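Local coordinates for haloacid dehalogenase-like hydrolase (Salmonella enterica subsp. enterica serovar Typhi, PDB 4EZE), which probably catalyses the magnesium-dependent hydrolysis of O-phosphoserine to serine and phosphate, the last step of serine biosynthesis, at residues 115-120 with 268-273; 120-125 with 177-182; 182-187 with 304-309; 285-290 with 299-304. One frame throughout, in Å; residues are numbered along the deposited sequence.

In the fold
The four contacts belong to the HAD-type hydrolase part of the chain, built round a six-stranded parallel sheet. Contact 1 holds the metal site, at the end of strand 265-269. Contact 4 lies beside it, centres about 10 Å apart, and pairs strands 283-287 and 299-301 at one edge of the same sheet. The centre of contact 2 is also about 10 Å from that of contact 1, and they share Ile120. Contact 3 shares Pro182 with contact 2 and His304 with contact 4. Contacts 1 and 3 cross along the chain: 182-187 falls between 115-120 and 268-273, while 304-309 comes after 268-273. Contacts 1, 2 and 4 gather near the metal; contact 3 lies farther off.

Contact 1 of 4, residues 115-120 with 268-273; sequences MDSTFI and CGDGAN. With NA (sodium ion), chain D.
Thr118 and Asp270 meet beside a bound sodium ion, and the ion ties their two segments together. Asp270 OD1 binds the sodium at 2.4 Å. The backbone O of Asp116 binds it at the same distance. Asp114 supplies a third protein ligand, and two waters add to the shell. Asp270 OD1 has a second partner in Thr118 OG1, 3.0 Å away, but this hydrogen bond is weak. In Asp270, CG sits between the backbone N and the carbonyl carbon (chi1 68°), and this turns OD1 to the metal. OD2 instead lies 3.6 Å from Ser117 CB and has a long, weak ion pair with Lys290.

The tight part is round Thr118, which is buried. Its OG1 is 3.5 Å from Gly269 CA, and its methyl CG2 rests 3.7 Å from Cys268 O. The other side is looser and wetter. There Asn273 is exposed and reaches the metal through a water, with OD1 accepting a hydrogen bond from it. The side chain of Asp116, the predicted proton donor, does not bind the ion; its OD1 accepts from Gly124 N. Ser117 OG is hydrogen-bonded to Glu123.

This is the metal site of a HAD phosphatase: the Asp-x-Asp motif after strand 110-113, the first strand of the parallel sheet along the chain, joined by a later acidic residue. Sodium occupies it here, whereas magnesium is the expected cofactor. Strand 265-269 runs between strands 110-113 and 283-287, and Met115 faces strand 197-202 and helix 206-216 on the far side of helix 115-119.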
loop_
_atom_site.group_PDB
_atom_site.type_symbol
_atom_site.label_atom_id
_atom_site.label_comp_id
_atom_site.label_asym_id
_atom_site.label_seq_id
_atom_site.Cartn_x
_atom_site.Cartn_y
_atom_site.Cartn_z
ATOM N N MET A 115 5.619 4.774 -0.825
ATOM C CA MET A 115 5.506 6.021 -0.063
ATOM C C MET A 115 4.339 6.879 -0.555
ATOM O O MET A 115 3.303 6.974 0.112
ATOM C CB MET A 115 6.819 6.821 -0.082
ATOM C CG MET A 115 6.683 8.251 0.454
ATOM S SD MET A 115 8.309 8.964 0.855
ATOM C CE MET A 115 9.098 9.025 -0.762
ATOM N N ASP A 116 4.492 7.495 -1.726
ATOM C CA ASP A 116 3.497 8.460 -2.179
ATOM C C ASP A 116 2.114 7.839 -2.387
ATOM O O ASP A 116 1.984 6.808 -3.024
ATOM C CB ASP A 116 3.950 9.144 -3.466
ATOM C CG ASP A 116 5.173 10.024 -3.269
ATOM O OD1 ASP A 116 5.365 10.563 -2.157
ATOM O OD2 ASP A 116 5.947 10.166 -4.237
ATOM N N SER A 117 1.086 8.501 -1.870
ATOM C CA SER A 117 -0.294 8.067 -2.047
ATOM C C SER A 117 -0.531 6.668 -1.467
ATOM O O SER A 117 -1.562 6.049 -1.704
ATOM C CB SER A 117 -0.707 8.161 -3.524
ATOM O OG SER A 117 -0.662 9.511 -3.965
ATOM N N THR A 118 0.434 6.175 -0.706
ATOM C CA THR A 118 0.241 4.951 0.044
ATOM C C THR A 118 0.516 5.197 1.526
ATOM O O THR A 118 -0.418 5.397 2.311
ATOM C CB THR A 118 1.084 3.796 -0.515
ATOM O OG1 THR A 118 0.693 3.547 -1.868
ATOM C CG2 THR A 118 0.841 2.518 0.305
ATOM N N PHE A 119 1.786 5.213 1.914
ATOM C CA PHE A 119 2.133 5.506 3.303
ATOM C C PHE A 119 1.722 6.932 3.672
ATOM O O PHE A 119 1.260 7.184 4.776
ATOM C CB PHE A 119 3.615 5.316 3.515
ATOM C CG PHE A 119 4.014 5.220 4.953
ATOM C CD1 PHE A 119 4.019 3.984 5.610
ATOM C CD2 PHE A 119 4.429 6.356 5.649
ATOM C CE1 PHE A 119 4.404 3.893 6.946
ATOM C CE2 PHE A 119 4.821 6.273 6.982
ATOM C CZ PHE A 119 4.806 5.043 7.635
ATOM N N ILE A 120 1.869 7.864 2.733
ATOM C CA ILE A 120 1.424 9.242 2.950
ATOM C C ILE A 120 0.355 9.534 1.930
ATOM O O ILE A 120 0.338 8.894 0.890
ATOM C CB ILE A 120 2.586 10.259 2.829
ATOM C CG1 ILE A 120 3.276 10.152 1.466
ATOM C CG2 ILE A 120 3.616 10.033 3.930
ATOM C CD1 ILE A 120 4.277 11.270 1.221
ATOM N N CYS A 268 2.147 -3.167 0.104
ATOM C CA CYS A 268 0.963 -2.318 -0.116
ATOM C C CYS A 268 1.334 -1.197 -1.080
ATOM O O CYS A 268 2.400 -0.608 -0.955
ATOM C CB CYS A 268 0.550 -1.628 1.181
ATOM S SG CYS A 268 0.297 -2.712 2.597
ATOM N N GLY A 269 0.459 -0.877 -2.025
ATOM C CA GLY A 269 0.743 0.190 -2.987
ATOM C C GLY A 269 -0.533 0.624 -3.679
ATOM O O GLY A 269 -1.561 -0.046 -3.570
ATOM N N ASP A 270 -0.455 1.739 -4.396
ATOM C CA ASP A 270 -1.591 2.307 -5.095
ATOM C C ASP A 270 -1.412 2.362 -6.627
ATOM O O ASP A 270 -2.410 2.401 -7.360
ATOM C CB ASP A 270 -1.773 3.748 -4.659
ATOM C CG ASP A 270 -0.630 4.621 -5.135
ATOM O OD1 ASP A 270 0.518 4.378 -4.695
ATOM O OD2 ASP A 270 -0.873 5.516 -5.969
ATOM N N GLY A 271 -0.168 2.397 -7.109
ATOM C CA GLY A 271 0.115 2.739 -8.537
ATOM C C GLY A 271 0.751 1.659 -9.394
ATOM O O GLY A 271 1.309 0.680 -8.881
ATOM N N ALA A 272 0.674 1.848 -10.710
ATOM C CA ALA A 272 1.239 0.885 -11.646
ATOM C C ALA A 272 2.699 0.544 -11.330
ATOM O O ALA A 272 3.096 -0.594 -11.497
ATOM C CB ALA A 272 1.105 1.372 -13.079
ATOM N N ASN A 273 3.505 1.511 -10.886
ATOM C CA ASN A 273 4.907 1.190 -10.605
ATOM C C ASN A 273 5.078 0.296 -9.367
ATOM O O ASN A 273 6.193 -0.059 -9.009
ATOM C CB ASN A 273 5.800 2.442 -10.531
ATOM C CG ASN A 273 5.301 3.464 -9.543
ATOM O OD1 ASN A 273 4.759 3.123 -8.484
ATOM N ND2 ASN A 273 5.474 4.735 -9.882
HETATM NA NA NA D . 2.585 5.469 -4.967
HETATM O O HOH W 1 2.750 4.850 -6.986
HETATM O O HOH W 2 2.056 7.431 -6.462
#

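Contact 2 of 4, residues 120-125 with 177-182; sequences IAEEGV and RMTLSP
Glu122 grips Thr179 with its carboxylate, and the two side chains cross at about a right angle. Glu122 OE1 accepts from Thr179 N at 2.9 Å, on its syn side and 16° out of the carboxylate plane. OE2 accepts from Thr179 OG1; the modelled 2.4 Å is very short, so its exact length is doubtful. OE2 also has a weak bond from Thr179 N. The acid thus holds the backbone N, and probably the hydroxyl, of one residue. The bend of the Glu122 chain at chi2 (88°) brings the carboxylate beside Met178, with Glu122 OE1 3.6 Å from Met178 SD. The two chains run past each other in opposite directions, and Met178 CE ends 3.3 Å from Gly124 CA.

Next comes the backbone. Ala121 N donates to Thr179 O at 2.9 Å, nearly in line with the C=O bond, and Ile120 forms a single beta bridge with Leu180. Ile120 CD1 reaches Met178 CG at 4.2 Å.

Further out, Ser181 OG is hydrogen-bonded to Thr118 O, joining this loop to helix 115-119. Arg177 makes salt bridges to Glu127 and Glu131 of helix 124-131. Glu123 is the N-cap residue of that helix. The contact pairs the two connections that lead into and out of the helical cap inserted after the first strand of the HAD core, as in other phosphoserine phosphatases.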
loop_
_atom_site.group_PDB
_atom_site.type_symbol
_atom_site.label_atom_id
_atom_site.label_comp_id
_atom_site.label_asym_id
_atom_site.label_seq_id
_atom_site.Cartn_x
_atom_site.Cartn_y
_atom_site.Cartn_z
ATOM N N ILE A 120 1.869 7.864 2.733
ATOM C CA ILE A 120 1.424 9.242 2.950
ATOM C C ILE A 120 0.355 9.534 1.930
ATOM O O ILE A 120 0.338 8.894 0.890
ATOM C CB ILE A 120 2.586 10.259 2.829
ATOM C CG1 ILE A 120 3.276 10.152 1.466
ATOM C CG2 ILE A 120 3.616 10.033 3.930
ATOM C CD1 ILE A 120 4.277 11.270 1.221
ATOM N N ALA A 121 -0.567 10.451 2.225
ATOM C CA ALA A 121 -1.628 10.733 1.255
ATOM C C ALA A 121 -1.095 11.475 0.030
ATOM O O ALA A 121 -1.659 11.378 -1.073
ATOM C CB ALA A 121 -2.769 11.506 1.901
ATOM N N GLU A 122 0.013 12.187 0.197
ATOM C CA GLU A 122 0.440 13.109 -0.864
ATOM C C GLU A 122 1.450 12.548 -1.861
ATOM O O GLU A 122 1.947 11.425 -1.727
ATOM C CB GLU A 122 0.970 14.418 -0.254
ATOM C CG GLU A 122 -0.014 15.134 0.683
ATOM C CD GLU A 122 0.098 14.670 2.116
ATOM O OE1 GLU A 122 0.875 13.724 2.369
ATOM O OE2 GLU A 122 -0.593 15.250 2.986
ATOM N N GLU A 123 1.738 13.353 -2.874
ATOM C CA GLU A 123 2.783 13.056 -3.823
ATOM C C GLU A 123 3.969 14.005 -3.592
ATOM O O GLU A 123 3.948 15.149 -4.019
ATOM C CB GLU A 123 2.284 13.237 -5.248
ATOM C CG GLU A 123 1.207 12.268 -5.703
ATOM C CD GLU A 123 1.765 10.940 -6.174
ATOM O OE1 GLU A 123 2.562 10.937 -7.133
ATOM O OE2 GLU A 123 1.382 9.896 -5.594
ATOM N N GLY A 124 5.007 13.502 -2.941
ATOM C CA GLY A 124 6.155 14.306 -2.518
ATOM C C GLY A 124 6.685 15.296 -3.540
ATOM O O GLY A 124 6.785 16.485 -3.262
ATOM N N VAL A 125 7.043 14.814 -4.721
ATOM C CA VAL A 125 7.571 15.699 -5.746
ATOM C C VAL A 125 6.569 16.732 -6.271
ATOM O O VAL A 125 6.956 17.858 -6.589
ATOM C CB VAL A 125 8.179 14.913 -6.921
ATOM C CG1 VAL A 125 8.465 15.847 -8.091
ATOM C CG2 VAL A 125 9.455 14.220 -6.473
ATOM N N ARG A 177 4.907 18.719 6.394
ATOM C CA ARG A 177 3.467 18.877 6.227
ATOM C C ARG A 177 2.758 17.698 5.531
ATOM O O ARG A 177 1.555 17.735 5.308
ATOM C CB ARG A 177 3.126 20.214 5.572
ATOM C CG ARG A 177 3.543 20.354 4.140
ATOM C CD ARG A 177 2.893 21.575 3.543
ATOM N NE ARG A 177 2.829 21.498 2.092
ATOM C CZ ARG A 177 3.657 22.138 1.280
ATOM N NH1 ARG A 177 4.603 22.914 1.784
ATOM N NH2 ARG A 177 3.531 22.008 -0.031
ATOM N N MET A 178 3.515 16.664 5.179
ATOM C CA MET A 178 2.944 15.458 4.592
ATOM C C MET A 178 2.112 14.737 5.642
ATOM O O MET A 178 2.436 14.790 6.820
ATOM C CB MET A 178 4.048 14.533 4.089
ATOM C CG MET A 178 4.816 15.063 2.901
ATOM S SD MET A 178 3.743 15.775 1.650
ATOM C CE MET A 178 4.778 15.622 0.213
ATOM N N THR A 179 1.041 14.064 5.231
ATOM C CA THR A 179 0.190 13.399 6.212
ATOM C C THR A 179 0.196 11.890 6.067
ATOM O O THR A 179 0.014 11.347 4.970
ATOM C CB THR A 179 -1.258 13.916 6.151
ATOM O OG1 THR A 179 -1.655 14.029 4.783
ATOM C CG2 THR A 179 -1.352 15.296 6.804
ATOM N N LEU A 180 0.438 11.227 7.190
ATOM C CA LEU A 180 0.288 9.787 7.312
ATOM C C LEU A 180 -1.075 9.376 6.791
ATOM O O LEU A 180 -2.061 10.056 7.077
ATOM C CB LEU A 180 0.338 9.428 8.777
ATOM C CG LEU A 180 0.925 8.050 8.931
ATOM C CD1 LEU A 180 2.019 7.988 7.894
ATOM C CD2 LEU A 180 1.479 7.833 10.325
ATOM N N SER A 181 -1.134 8.285 6.027
ATOM C CA SER A 181 -2.414 7.735 5.572
ATOM C C SER A 181 -3.094 7.141 6.786
ATOM O O SER A 181 -2.416 6.597 7.662
ATOM C CB SER A 181 -2.224 6.639 4.522
ATOM O OG SER A 181 -1.998 7.188 3.230
ATOM N N PRO A 182 -4.431 7.246 6.839
ATOM C CA PRO A 182 -5.265 6.814 7.961
ATOM C C PRO A 182 -5.020 5.365 8.398
ATOM O O PRO A 182 -4.924 4.473 7.558
ATOM C CB PRO A 182 -6.709 6.967 7.432
ATOM C CG PRO A 182 -6.609 7.352 5.982
ATOM C CD PRO A 182 -5.216 7.839 5.729
#

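Contact 3 of 4, residues 182-187 with 304-309; sequences PGLLTI and HGFELL
The Phe306 ring lies alongside Leu184, with both side chains pointing the same way. Leu184 comes at the ring obliquely: its CG is 3.4 Å from Phe306 CD2, and both methyl groups also reach the ring. Pro182 O sits at the ring edge, near its plane. Trp287 stacks on the ring, and Phe113 meets it edge to face. Phe306 CG is anti to its own carbonyl carbon (chi1 -82°), which brings the ring beside Leu184.

Pro182 O also accepts from Phe306 N at 2.9 Å. The bond is nearly straight at the hydrogen, with the donor tilted 22° from the carbonyl plane. The backbones close in here, and Gly183 and Phe306 have their CA atoms 4.4 Å apart. Gly183 is the N-cap residue of helix 184-193. It has a positive phi, and its CA packs 3.9 Å from Phe306 N. Glu307 folds back at chi2 (-80°), so that OE2 accepts from Gly305 N at 3.0 Å.

One helical turn on, Ile187 covers the start of the 3-10 segment. Its CG2 is 3.5 Å from Phe306 O, while CD1 is 3.5 Å from Glu307 O. Ile187 CG1 touches Leu309 CB. The contact therefore fastens the start of helix 184-193 to the chain that follows strand 299-301. Leu184 and Leu309 both reach Phe113 of strand 110-113, and Leu308 touches strands 23-29 and 97-100 instead.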
loop_
_atom_site.group_PDB
_atom_site.type_symbol
_atom_site.label_atom_id
_atom_site.label_comp_id
_atom_site.label_asym_id
_atom_site.label_seq_id
_atom_site.Cartn_x
_atom_site.Cartn_y
_atom_site.Cartn_z
ATOM N N PRO A 182 -4.431 7.246 6.839
ATOM C CA PRO A 182 -5.265 6.814 7.961
ATOM C C PRO A 182 -5.020 5.365 8.398
ATOM O O PRO A 182 -4.924 4.473 7.558
ATOM C CB PRO A 182 -6.709 6.967 7.432
ATOM C CG PRO A 182 -6.609 7.352 5.982
ATOM C CD PRO A 182 -5.216 7.839 5.729
ATOM N N GLY A 183 -4.903 5.158 9.709
ATOM C CA GLY A 183 -4.905 3.820 10.310
ATOM C C GLY A 183 -3.505 3.305 10.627
ATOM O O GLY A 183 -3.336 2.275 11.306
ATOM N N LEU A 184 -2.499 4.011 10.122
ATOM C CA LEU A 184 -1.108 3.558 10.252
ATOM C C LEU A 184 -0.598 3.749 11.676
ATOM O O LEU A 184 0.113 2.891 12.198
ATOM C CB LEU A 184 -0.218 4.256 9.223
ATOM C CG LEU A 184 -0.437 3.690 7.820
ATOM C CD1 LEU A 184 0.101 4.611 6.728
ATOM C CD2 LEU A 184 0.241 2.341 7.722
ATOM N N LEU A 185 -0.996 4.846 12.321
ATOM C CA LEU A 185 -0.629 5.047 13.719
ATOM C C LEU A 185 -1.190 3.906 14.520
ATOM O O LEU A 185 -0.493 3.284 15.306
ATOM C CB LEU A 185 -1.163 6.367 14.276
ATOM C CG LEU A 185 -0.557 7.631 13.675
ATOM C CD1 LEU A 185 -1.278 8.844 14.245
ATOM C CD2 LEU A 185 0.953 7.719 13.900
ATOM N N THR A 186 -2.460 3.597 14.308
ATOM C CA THR A 186 -3.016 2.458 15.034
ATOM C C THR A 186 -2.319 1.137 14.689
ATOM O O THR A 186 -2.004 0.352 15.578
ATOM C CB THR A 186 -4.519 2.271 14.783
ATOM O OG1 THR A 186 -5.228 3.405 15.282
ATOM C CG2 THR A 186 -5.004 0.983 15.498
ATOM N N ILE A 187 -2.064 0.881 13.409
ATOM C CA ILE A 187 -1.692 -0.490 13.032
ATOM C C ILE A 187 -0.190 -0.796 13.147
ATOM O O ILE A 187 0.211 -1.952 13.325
ATOM C CB ILE A 187 -2.254 -0.895 11.632
ATOM C CG1 ILE A 187 -2.390 -2.414 11.554
ATOM C CG2 ILE A 187 -1.376 -0.350 10.509
ATOM C CD1 ILE A 187 -3.333 -2.973 12.612
ATOM N N HIS A 304 -11.693 2.121 3.977
ATOM C CA HIS A 304 -11.297 2.289 5.375
ATOM C C HIS A 304 -9.822 2.582 5.390
ATOM O O HIS A 304 -9.276 2.939 4.360
ATOM C CB HIS A 304 -11.645 1.041 6.194
ATOM C CG HIS A 304 -13.124 0.818 6.328
ATOM N ND1 HIS A 304 -13.868 0.159 5.370
ATOM C CD2 HIS A 304 -13.999 1.196 7.293
ATOM C CE1 HIS A 304 -15.138 0.136 5.744
ATOM N NE2 HIS A 304 -15.242 0.747 6.913
ATOM N N GLY A 305 -9.165 2.448 6.535
ATOM C CA GLY A 305 -7.745 2.784 6.593
ATOM C C GLY A 305 -6.916 1.541 6.797
ATOM O O GLY A 305 -7.427 0.427 6.718
ATOM N N PHE A 306 -5.638 1.734 7.066
ATOM C CA PHE A 306 -4.704 0.634 7.217
ATOM C C PHE A 306 -4.931 -0.153 8.529
ATOM O O PHE A 306 -4.280 -1.181 8.773
ATOM C CB PHE A 306 -3.277 1.169 7.180
ATOM C CG PHE A 306 -2.745 1.392 5.799
ATOM C CD1 PHE A 306 -2.418 0.327 4.987
ATOM C CD2 PHE A 306 -2.547 2.667 5.324
ATOM C CE1 PHE A 306 -1.922 0.536 3.706
ATOM C CE2 PHE A 306 -2.023 2.891 4.062
ATOM C CZ PHE A 306 -1.704 1.819 3.244
ATOM N N GLU A 307 -5.836 0.308 9.381
ATOM C CA GLU A 307 -6.175 -0.518 10.546
ATOM C C GLU A 307 -6.555 -1.906 10.043
ATOM O O GLU A 307 -6.263 -2.913 10.705
ATOM C CB GLU A 307 -7.276 0.110 11.404
ATOM C CG GLU A 307 -8.670 0.112 10.768
ATOM C CD GLU A 307 -8.852 1.237 9.767
ATOM O OE1 GLU A 307 -7.843 1.921 9.488
ATOM O OE2 GLU A 307 -10.000 1.445 9.272
ATOM N N LEU A 308 -7.160 -1.968 8.851
ATOM C CA LEU A 308 -7.635 -3.250 8.282
ATOM C C LEU A 308 -6.538 -4.291 8.016
ATOM O O LEU A 308 -6.836 -5.465 7.874
ATOM C CB LEU A 308 -8.446 -3.045 6.993
ATOM C CG LEU A 308 -9.748 -2.231 6.965
ATOM C CD1 LEU A 308 -10.562 -2.597 5.734
ATOM C CD2 LEU A 308 -10.587 -2.467 8.205
ATOM N N LEU A 309 -5.270 -3.887 7.940
ATOM C CA LEU A 309 -4.218 -4.901 7.805
ATOM C C LEU A 309 -4.280 -5.924 8.958
ATOM O O LEU A 309 -3.760 -7.041 8.865
ATOM C CB LEU A 309 -2.843 -4.261 7.758
ATOM C CG LEU A 309 -2.555 -3.360 6.565
ATOM C CD1 LEU A 309 -1.190 -2.744 6.769
ATOM C CD2 LEU A 309 -2.546 -4.189 5.301
#

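Contact 4 of 4, residues 285-290 with 299-304; sequences IAWKAK and HQINYH
Trp287 lays the six-membered part of its indole obliquely against Ile301, with CZ3 3.7 Å from Ile301 CG2. CZ3 is equally close to His304 O. Trp287 CG is anti to the backbone N (chi1 162°), which sends the ring across toward Ile301 and the chain after strand 299-301. Lys288 CG lies over one face of the indole, 4.0 Å above the plane. The Lys288 chain then runs on extended, and its CE comes 3.5 Å from His304 O.

Strands 285-287 and 299-301 run parallel, 24° apart. They are the two strands of a beta-alpha-beta unit whose crossover is helix 291-296. Strand 299-301 is the edge strand of the sheet within this chain. Ala286 N donates to His299 O at 2.9 Å, and Ile301 N donates to Ala286 O. Past the strand, Lys288 N donates to Ile301 O, nearly in line with its C=O bond.

Ile285 CG2 meets Ile301 CD1 on the Trp287 face. On the other face Ala286 sits beside Gln300, whose OE1 accepts from Asn302 ND2 at 2.8 Å, in both amide planes. A water donates to Ala286 O and Asn302 OD1 and accepts from Ala289 N.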
loop_
_atom_site.group_PDB
_atom_site.type_symbol
_atom_site.label_atom_id
_atom_site.label_comp_id
_atom_site.label_asym_id
_atom_site.label_seq_id
_atom_site.Cartn_x
_atom_site.Cartn_y
_atom_site.Cartn_z
ATOM N N ILE A 285 -1.446 -5.848 -1.523
ATOM C CA ILE A 285 -2.618 -5.084 -1.143
ATOM C C ILE A 285 -2.673 -3.804 -1.946
ATOM O O ILE A 285 -1.724 -3.045 -1.903
ATOM C CB ILE A 285 -2.591 -4.711 0.340
ATOM C CG1 ILE A 285 -2.645 -5.984 1.196
ATOM C CG2 ILE A 285 -3.771 -3.805 0.668
ATOM C CD1 ILE A 285 -2.247 -5.753 2.630
ATOM N N ALA A 286 -3.784 -3.564 -2.626
ATOM C CA ALA A 286 -3.955 -2.348 -3.381
ATOM C C ALA A 286 -4.682 -1.352 -2.509
ATOM O O ALA A 286 -5.788 -1.579 -2.080
ATOM C CB ALA A 286 -4.737 -2.618 -4.641
ATOM N N TRP A 287 -4.032 -0.237 -2.249
ATOM C CA TRP A 287 -4.594 0.765 -1.379
ATOM C C TRP A 287 -5.206 1.895 -2.182
ATOM O O TRP A 287 -4.504 2.660 -2.800
ATOM C CB TRP A 287 -3.491 1.296 -0.473
ATOM C CG TRP A 287 -3.794 2.578 0.158
ATOM C CD1 TRP A 287 -3.439 3.790 -0.285
ATOM C CD2 TRP A 287 -4.520 2.784 1.359
ATOM N NE1 TRP A 287 -3.894 4.751 0.551
ATOM C CE2 TRP A 287 -4.566 4.159 1.578
ATOM C CE3 TRP A 287 -5.139 1.939 2.269
ATOM C CZ2 TRP A 287 -5.206 4.713 2.663
ATOM C CZ3 TRP A 287 -5.768 2.485 3.340
ATOM C CH2 TRP A 287 -5.801 3.859 3.533
ATOM N N LYS A 288 -6.530 1.946 -2.219
ATOM C CA LYS A 288 -7.239 3.043 -2.848
ATOM C C LYS A 288 -6.594 3.256 -4.198
ATOM O O LYS A 288 -6.300 4.361 -4.595
ATOM C CB LYS A 288 -7.222 4.272 -1.956
ATOM C CG LYS A 288 -7.951 4.013 -0.655
ATOM C CD LYS A 288 -8.098 5.236 0.214
ATOM C CE LYS A 288 -8.911 4.904 1.450
ATOM N NZ LYS A 288 -8.882 5.986 2.463
ATOM N N ALA A 289 -6.352 2.146 -4.871
ATOM C CA ALA A 289 -5.503 2.066 -6.040
ATOM C C ALA A 289 -6.029 2.512 -7.391
ATOM O O ALA A 289 -7.222 2.597 -7.612
ATOM C CB ALA A 289 -4.940 0.664 -6.146
ATOM N N LYS A 290 -5.093 2.793 -8.289
ATOM C CA LYS A 290 -5.413 2.988 -9.704
ATOM C C LYS A 290 -6.154 1.791 -10.286
ATOM O O LYS A 290 -5.892 0.642 -9.910
ATOM C CB LYS A 290 -4.144 3.223 -10.514
ATOM C CG LYS A 290 -3.341 4.430 -10.057
ATOM C CD LYS A 290 -4.187 5.689 -10.120
ATOM C CE LYS A 290 -3.301 6.918 -10.221
ATOM N NZ LYS A 290 -2.121 6.784 -9.320
ATOM N N HIS A 299 -6.533 -8.326 -3.102
ATOM C CA HIS A 299 -6.648 -7.782 -1.740
ATOM C C HIS A 299 -6.666 -6.256 -1.869
ATOM O O HIS A 299 -5.770 -5.682 -2.482
ATOM C CB HIS A 299 -5.445 -8.189 -0.902
ATOM C CG HIS A 299 -5.391 -9.648 -0.571
ATOM N ND1 HIS A 299 -6.434 -10.309 0.048
ATOM C CD2 HIS A 299 -4.395 -10.560 -0.707
ATOM C CE1 HIS A 299 -6.090 -11.569 0.264
ATOM N NE2 HIS A 299 -4.860 -11.750 -0.189
ATOM N N GLN A 300 -7.674 -5.596 -1.304
ATOM C CA GLN A 300 -7.782 -4.152 -1.466
ATOM C C GLN A 300 -8.323 -3.481 -0.232
ATOM O O GLN A 300 -9.168 -4.029 0.505
ATOM C CB GLN A 300 -8.719 -3.794 -2.637
ATOM C CG GLN A 300 -8.354 -4.410 -3.992
ATOM C CD GLN A 300 -9.431 -4.166 -5.040
ATOM O OE1 GLN A 300 -10.387 -3.433 -4.788
ATOM N NE2 GLN A 300 -9.295 -4.802 -6.212
ATOM N N ILE A 301 -7.866 -2.260 -0.022
ATOM C CA ILE A 301 -8.580 -1.406 0.888
ATOM C C ILE A 301 -9.115 -0.215 0.116
ATOM O O ILE A 301 -8.347 0.567 -0.452
ATOM C CB ILE A 301 -7.694 -0.952 2.052
ATOM C CG1 ILE A 301 -7.209 -2.170 2.823
ATOM C CG2 ILE A 301 -8.495 -0.060 2.992
ATOM C CD1 ILE A 301 -6.059 -1.863 3.769
ATOM N N ASN A 302 -10.433 -0.070 0.111
ATOM C CA ASN A 302 -11.060 0.968 -0.683
ATOM C C ASN A 302 -11.822 1.979 0.125
ATOM O O ASN A 302 -11.935 3.114 -0.303
ATOM C CB ASN A 302 -12.002 0.348 -1.735
ATOM C CG ASN A 302 -11.247 -0.495 -2.726
ATOM O OD1 ASN A 302 -10.181 -0.084 -3.155
ATOM N ND2 ASN A 302 -11.774 -1.686 -3.082
ATOM N N TYR A 303 -12.360 1.584 1.279
ATOM C CA TYR A 303 -13.202 2.510 2.061
ATOM C C TYR A 303 -12.820 2.668 3.536
ATOM O O TYR A 303 -13.568 3.265 4.287
ATOM C CB TYR A 303 -14.688 2.099 1.993
ATOM C CG TYR A 303 -15.186 1.934 0.581
ATOM C CD1 TYR A 303 -15.556 3.029 -0.189
ATOM C CD2 TYR A 303 -15.279 0.672 0.017
ATOM C CE1 TYR A 303 -15.980 2.867 -1.501
ATOM C CE2 TYR A 303 -15.710 0.495 -1.268
ATOM C CZ TYR A 303 -16.060 1.580 -2.032
ATOM O OH TYR A 303 -16.480 1.332 -3.325
ATOM N N HIS A 304 -11.693 2.121 3.977
ATOM C CA HIS A 304 -11.297 2.289 5.375
ATOM C C HIS A 304 -9.822 2.582 5.390
ATOM O O HIS A 304 -9.276 2.939 4.360
ATOM C CB HIS A 304 -11.645 1.041 6.194
ATOM C CG HIS A 304 -13.124 0.818 6.328
ATOM N ND1 HIS A 304 -13.868 0.159 5.370
ATOM C CD2 HIS A 304 -13.999 1.196 7.293
ATOM C CE1 HIS A 304 -15.138 0.136 5.744
ATOM N NE2 HIS A 304 -15.242 0.747 6.913
HETATM O O HOH W 3 -7.748 -0.211 -3.950
#